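Local coordinates for protein formyltransferase (Francisella tularensis subsp. tularensis, PDB 4NV1) that belongs to the formyltransferase family, pairing a Rossmann-like domain with a C-terminal dimerization domain, and binds dTDP-4-amino-4,6-dideoxyglucose, at residues T10-L16 against S42-E46; Y33-F37 against E51-D56. All coordinates share one frame; numbering follows the deposited sequence.

Interaction 1 of 2, residues T10-L16 against S42-E46; sequences TDNRTIL and SFAKE
With F43 CG anti to its own carbonyl carbon (chi1 -77°), the ring of F43 is thrown forward against the turn T10-R13, while R13 bends alongside it through folds at chi2 and chi3. The leading atom of the ring, F43 CZ, lies 3.5 Å from N12 C, and this peptide carbon sits at the ring edge, near its plane. L16 CD2 approaches F43 CE1 to 3.8 Å, while R13 NH1 comes obliquely to 3.3 Å from both F43 CD1 and F43 CE1. The L16 and F43 side chains run alongside each other, pointing opposite ways. The guanidinium of R13 is turned 36° from the ring plane, so the two are not stacked. Its charge is met by E46, whose chain bends at chi2 (86°) to bring up the carboxylate. R13 NH1 and E46 OE1 are 2.8 Å apart in a salt bridge, but the oxygen stands over the guanidinium face and no N-H points at it; the attraction is one of charge. S42 O lies instead near the guanidinium plane, 3.6 Å from R13 NH1. Behind the ring contact the turn is braced from within. T10 OG1, also hydrogen-bonded to C74 O, accepts from N12 N in an ST turn, and N12 OD1 caps the following helix by accepting from I15 N (2.7 Å), with a weak second bond from T14 N. D11 OD2 accepts from the backbone N of K77. The contact thus joins the N-terminal ends of helices 13-24 and 44-48, F43 being the N-cap residue of the latter; F43 also rests on C35 of strand 29-35, L16 packs on Y33 of that strand, and helix 147-170 touches N12, T14 and I15 through Q155.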
loop_
_atom_site.group_PDB
_atom_site.type_symbol
_atom_site.label_atom_id
_atom_site.label_comp_id
_atom_site.label_asym_id
_atom_site.label_seq_id
_atom_site.Cartn_x
_atom_site.Cartn_y
_atom_site.Cartn_z
ATOM N N THR A 10 -23.018 -20.412 10.459
ATOM C CA THR A 10 -21.927 -19.496 10.119
ATOM C C THR A 10 -20.826 -20.148 9.296
ATOM O O THR A 10 -20.539 -21.351 9.476
ATOM C CB THR A 10 -21.213 -18.983 11.367
ATOM O OG1 THR A 10 -20.263 -17.978 10.988
ATOM C CG2 THR A 10 -20.520 -20.089 12.104
ATOM N N ASP A 11 -20.220 -19.343 8.418
ATOM C CA ASP A 11 -18.980 -19.728 7.799
ATOM C C ASP A 11 -17.795 -18.910 8.281
ATOM O O ASP A 11 -16.836 -18.782 7.540
ATOM C CB ASP A 11 -19.160 -19.628 6.299
ATOM C CG ASP A 11 -20.159 -20.652 5.827
ATOM O OD1 ASP A 11 -19.841 -21.825 6.021
ATOM O OD2 ASP A 11 -21.270 -20.322 5.364
ATOM N N ASN A 12 -17.797 -18.423 9.518
ATOM C CA ASN A 12 -16.673 -17.617 10.008
ATOM C C ASN A 12 -16.101 -18.193 11.250
ATOM O O ASN A 12 -16.844 -18.379 12.197
ATOM C CB ASN A 12 -17.130 -16.231 10.461
ATOM C CG ASN A 12 -15.972 -15.302 10.808
ATOM O OD1 ASN A 12 -15.400 -15.311 11.902
ATOM N ND2 ASN A 12 -15.668 -14.446 9.865
ATOM N N ARG A 13 -14.793 -18.404 11.278
ATOM C CA ARG A 13 -14.153 -19.035 12.416
ATOM C C ARG A 13 -14.281 -18.162 13.625
ATOM O O ARG A 13 -14.412 -18.662 14.745
ATOM C CB ARG A 13 -12.667 -19.216 12.096
ATOM C CG ARG A 13 -11.651 -19.019 13.225
ATOM C CD ARG A 13 -11.240 -20.313 13.930
ATOM N NE ARG A 13 -10.223 -21.065 13.173
ATOM C CZ ARG A 13 -10.443 -21.935 12.179
ATOM N NH1 ARG A 13 -11.658 -22.245 11.752
ATOM N NH2 ARG A 13 -9.419 -22.534 11.593
ATOM N N THR A 14 -14.101 -16.851 13.433
ATOM C CA THR A 14 -14.058 -15.972 14.606
ATOM C C THR A 14 -15.440 -15.872 15.259
ATOM O O THR A 14 -15.603 -16.026 16.469
ATOM C CB THR A 14 -13.454 -14.597 14.248
ATOM O OG1 THR A 14 -12.036 -14.711 14.408
ATOM C CG2 THR A 14 -13.938 -13.498 15.185
ATOM N N ILE A 15 -16.436 -15.598 14.431
ATOM C CA ILE A 15 -17.836 -15.661 14.851
ATOM C C ILE A 15 -18.191 -17.011 15.474
ATOM O O ILE A 15 -18.831 -17.048 16.550
ATOM C CB ILE A 15 -18.722 -15.402 13.627
ATOM C CG1 ILE A 15 -18.585 -13.932 13.193
ATOM C CG2 ILE A 15 -20.187 -15.816 13.837
ATOM C CD1 ILE A 15 -18.773 -12.901 14.304
ATOM N N LEU A 16 -17.761 -18.109 14.835
ATOM C CA LEU A 16 -18.026 -19.459 15.386
ATOM C C LEU A 16 -17.459 -19.545 16.799
ATOM O O LEU A 16 -18.122 -19.995 17.758
ATOM C CB LEU A 16 -17.481 -20.620 14.523
ATOM C CG LEU A 16 -17.515 -21.991 15.243
ATOM C CD1 LEU A 16 -18.966 -22.319 15.592
ATOM C CD2 LEU A 16 -16.875 -23.169 14.496
ATOM N N SER A 42 -11.830 -24.880 5.576
ATOM C CA SER A 42 -11.581 -23.820 6.553
ATOM C C SER A 42 -11.853 -24.425 7.894
ATOM O O SER A 42 -11.063 -24.246 8.841
ATOM C CB SER A 42 -12.511 -22.632 6.358
ATOM O OG SER A 42 -13.773 -23.119 5.941
ATOM N N PHE A 43 -12.969 -25.159 7.926
ATOM C CA PHE A 43 -13.461 -25.816 9.149
ATOM C C PHE A 43 -13.177 -27.321 9.270
ATOM O O PHE A 43 -13.995 -28.068 9.827
ATOM C CB PHE A 43 -14.971 -25.564 9.344
ATOM C CG PHE A 43 -15.312 -24.189 9.857
ATOM C CD1 PHE A 43 -14.565 -23.593 10.862
ATOM C CD2 PHE A 43 -16.406 -23.504 9.348
ATOM C CE1 PHE A 43 -14.890 -22.341 11.341
ATOM C CE2 PHE A 43 -16.746 -22.259 9.840
ATOM C CZ PHE A 43 -15.979 -21.677 10.822
ATOM N N ALA A 44 -12.006 -27.747 8.797
ATOM C CA ALA A 44 -11.583 -29.146 8.871
ATOM C C ALA A 44 -11.338 -29.669 10.312
ATOM O O ALA A 44 -11.911 -30.695 10.653
ATOM C CB ALA A 44 -10.397 -29.380 7.932
ATOM N N LYS A 45 -10.595 -29.001 11.198
ATOM C CA LYS A 45 -10.440 -29.511 12.589
ATOM C C LYS A 45 -11.746 -29.589 13.415
ATOM O O LYS A 45 -11.959 -30.515 14.226
ATOM C CB LYS A 45 -9.415 -28.697 13.394
ATOM C CG LYS A 45 -8.129 -29.443 13.715
ATOM C CD LYS A 45 -8.322 -30.573 14.721
ATOM C CE LYS A 45 -7.035 -31.354 14.941
ATOM N NZ LYS A 45 -6.820 -31.620 16.394
ATOM N N GLU A 46 -12.610 -28.596 13.200
ATOM C CA GLU A 46 -13.840 -28.449 13.974
ATOM C C GLU A 46 -14.918 -29.422 13.469
ATOM O O GLU A 46 -15.588 -29.995 14.310
ATOM C CB GLU A 46 -14.349 -26.996 13.987
ATOM C CG GLU A 46 -13.321 -25.941 14.374
ATOM C CD GLU A 46 -12.478 -25.462 13.208
ATOM O OE1 GLU A 46 -11.646 -24.552 13.407
ATOM O OE2 GLU A 46 -12.631 -25.993 12.086
#

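Interaction 2 of 2, residues Y33-F37 against E51-D56; sequences YFCSF and EIKPID
P54 is set nearly perpendicular to the F37 side chain, the phenyl ring receiving the proline over its face. P54 CB lies 3.6 Å from the centroid of the F37 ring and 26° off the ring normal, a CH-pi contact; I55 N stands over the ring too, displaced toward its rim. At F34 the partner is I55, whose CD1 sits 4.0 Å above the ring plane near the rim, while its CG2 branch packs on F34 CB. I55 CG1 is anti to the backbone N (chi1 -175°), which carries CD1 out over this ring. The edge of the F34 ring faces the backbone oxygens K53 O and P54 O. The C35 side chain leaves the sheet on the face away from F34 and K53. I52 CD1 meets C35 CB at 3.5 Å, and C35 SG lies beside P54 CD. I52 CG1 bridges back to Y33 CB, whereas the Y33 ring leads off toward helix 13-24. Backbone pairing is parallel but slight. C35 N donates to K53 O over 3.1 Å, arriving 58° out of the carbonyl plane rather than on a lone pair, and the bond from K53 N to Y33 O is weak. CA-H...O contacts, such as P54 CA to C35 O at 3.3 Å, add to the pairing. Farther along, where the two segments diverge, water 1 links them: it accepts from F37 N and donates to I55 O, which also accepts from Q78 NE2. I47 of helix 44-48 packs on I52 and P54. Strand 29-35, helix 44-48 and strand 53-54 form a beta-alpha-beta unit, and their short last strand is the outermost on this side of the parallel part of the sheet, as expected of a Rossmann-like formyltransferase domain.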
loop_
_atom_site.group_PDB
_atom_site.type_symbol
_atom_site.label_atom_id
_atom_site.label_comp_id
_atom_site.label_asym_id
_atom_site.label_seq_id
_atom_site.Cartn_x
_atom_site.Cartn_y
_atom_site.Cartn_z
ATOM N N TYR A 33 -24.434 -26.414 15.571
ATOM C CA TYR A 33 -23.809 -25.462 14.674
ATOM C C TYR A 33 -23.630 -26.075 13.306
ATOM O O TYR A 33 -23.075 -27.175 13.164
ATOM C CB TYR A 33 -22.435 -25.060 15.214
ATOM C CG TYR A 33 -22.431 -24.308 16.501
ATOM C CD1 TYR A 33 -22.301 -24.965 17.702
ATOM C CD2 TYR A 33 -22.535 -22.905 16.533
ATOM C CE1 TYR A 33 -22.294 -24.292 18.912
ATOM C CE2 TYR A 33 -22.508 -22.235 17.750
ATOM C CZ TYR A 33 -22.408 -22.915 18.944
ATOM O OH TYR A 33 -22.433 -22.248 20.179
ATOM N N PHE A 34 -24.035 -25.341 12.285
ATOM C CA PHE A 34 -23.823 -25.720 10.907
ATOM C C PHE A 34 -23.050 -24.644 10.164
ATOM O O PHE A 34 -23.079 -23.448 10.470
ATOM C CB PHE A 34 -25.147 -25.876 10.183
ATOM C CG PHE A 34 -26.099 -26.809 10.864
ATOM C CD1 PHE A 34 -27.048 -26.330 11.761
ATOM C CD2 PHE A 34 -26.078 -28.181 10.579
ATOM C CE1 PHE A 34 -27.962 -27.189 12.384
ATOM C CE2 PHE A 34 -27.008 -29.038 11.180
ATOM C CZ PHE A 34 -27.953 -28.532 12.088
ATOM N N CYS A 35 -22.410 -25.114 9.113
ATOM C CA CYS A 35 -21.642 -24.297 8.199
ATOM C C CYS A 35 -21.967 -24.762 6.792
ATOM O O CYS A 35 -22.883 -25.554 6.586
ATOM C CB CYS A 35 -20.173 -24.498 8.508
ATOM S SG CYS A 35 -19.539 -26.119 8.035
ATOM N N SER A 36 -21.258 -24.245 5.803
ATOM C CA SER A 36 -21.576 -24.601 4.431
ATOM C C SER A 36 -20.535 -25.602 3.898
ATOM O O SER A 36 -19.495 -25.878 4.533
ATOM C CB SER A 36 -21.704 -23.349 3.556
ATOM O OG SER A 36 -21.192 -23.576 2.254
ATOM N N PHE A 37 -20.869 -26.158 2.740
ATOM C CA PHE A 37 -20.081 -27.230 2.116
ATOM C C PHE A 37 -18.822 -26.616 1.537
ATOM O O PHE A 37 -17.730 -27.140 1.791
ATOM C CB PHE A 37 -20.899 -28.041 1.094
ATOM C CG PHE A 37 -21.704 -29.162 1.720
ATOM C CD1 PHE A 37 -21.067 -30.238 2.328
ATOM C CD2 PHE A 37 -23.097 -29.140 1.710
ATOM C CE1 PHE A 37 -21.787 -31.278 2.894
ATOM C CE2 PHE A 37 -23.829 -30.163 2.289
ATOM C CZ PHE A 37 -23.173 -31.239 2.874
ATOM N N GLU A 51 -17.616 -29.910 16.026
ATOM C CA GLU A 51 -18.066 -28.694 16.679
ATOM C C GLU A 51 -18.998 -28.014 15.692
ATOM O O GLU A 51 -19.643 -27.038 16.060
ATOM C CB GLU A 51 -16.902 -27.746 16.975
ATOM C CG GLU A 51 -15.758 -28.298 17.818
ATOM C CD GLU A 51 -16.016 -28.342 19.320
ATOM O OE1 GLU A 51 -15.214 -29.038 19.976
ATOM O OE2 GLU A 51 -16.975 -27.727 19.865
ATOM N N ILE A 52 -18.980 -28.471 14.435
ATOM C CA ILE A 52 -19.849 -27.952 13.385
ATOM C C ILE A 52 -20.130 -28.973 12.265
ATOM O O ILE A 52 -19.466 -29.988 12.158
ATOM C CB ILE A 52 -19.273 -26.641 12.835
ATOM C CG1 ILE A 52 -20.372 -25.734 12.258
ATOM C CG2 ILE A 52 -18.231 -26.897 11.758
ATOM C CD1 ILE A 52 -19.917 -24.308 11.994
ATOM N N LYS A 53 -21.146 -28.730 11.444
ATOM C CA LYS A 53 -21.538 -29.670 10.427
ATOM C C LYS A 53 -22.081 -28.961 9.204
ATOM O O LYS A 53 -23.022 -28.189 9.347
ATOM C CB LYS A 53 -22.663 -30.546 11.020
ATOM C CG LYS A 53 -22.402 -32.037 10.906
ATOM C CD LYS A 53 -23.097 -32.854 11.981
ATOM C CE LYS A 53 -24.600 -32.933 11.736
ATOM N NZ LYS A 53 -25.157 -34.168 12.363
ATOM N N PRO A 54 -21.539 -29.235 8.001
ATOM C CA PRO A 54 -22.063 -28.738 6.737
ATOM C C PRO A 54 -23.539 -28.979 6.557
ATOM O O PRO A 54 -24.061 -29.906 7.164
ATOM C CB PRO A 54 -21.348 -29.592 5.686
ATOM C CG PRO A 54 -20.308 -30.360 6.408
ATOM C CD PRO A 54 -20.232 -29.894 7.820
ATOM N N ILE A 55 -24.171 -28.194 5.686
ATOM C CA ILE A 55 -25.569 -28.359 5.357
ATOM C C ILE A 55 -25.837 -27.560 4.111
ATOM O O ILE A 55 -25.286 -26.472 3.905
ATOM C CB ILE A 55 -26.500 -27.848 6.488
ATOM C CG1 ILE A 55 -27.961 -28.115 6.203
ATOM C CG2 ILE A 55 -26.465 -26.335 6.675
ATOM C CD1 ILE A 55 -28.767 -28.162 7.487
ATOM N N ASP A 56 -26.743 -28.081 3.307
ATOM C CA ASP A 56 -27.232 -27.400 2.137
ATOM C C ASP A 56 -28.538 -26.802 2.614
ATOM O O ASP A 56 -29.515 -27.529 2.797
ATOM C CB ASP A 56 -27.452 -28.417 1.010
ATOM C CG ASP A 56 -27.818 -27.760 -0.301
ATOM O OD1 ASP A 56 -27.093 -28.039 -1.281
ATOM O OD2 ASP A 56 -28.795 -26.974 -0.342
HETATM O O HOH W 1 -23.340 -25.830 1.957
#

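Interactions 1 and 2 lie with their centres about 9 Å apart and alternate along the chain, helix 13-24 leading into strand 29-35 and that strand into helix 44-48. They meet at two probable hydrogen bonds: D11 OD1 with S36 N at 2.8 Å, and E46 O with E51 N at 2.7 Å. Near the first of these, T10 O packs 3.3 Å from C35 CB. Interaction 1 reaches the ligand pocket directly: the N12 side chain is about 3 Å from the bound dTDP-4-amino-4,6-dideoxyglucose, and N12 ND2 makes a weak hydrogen bond to it. Interaction 2 stands farther back, with the side chain of S36 about 8 Å from the ligand.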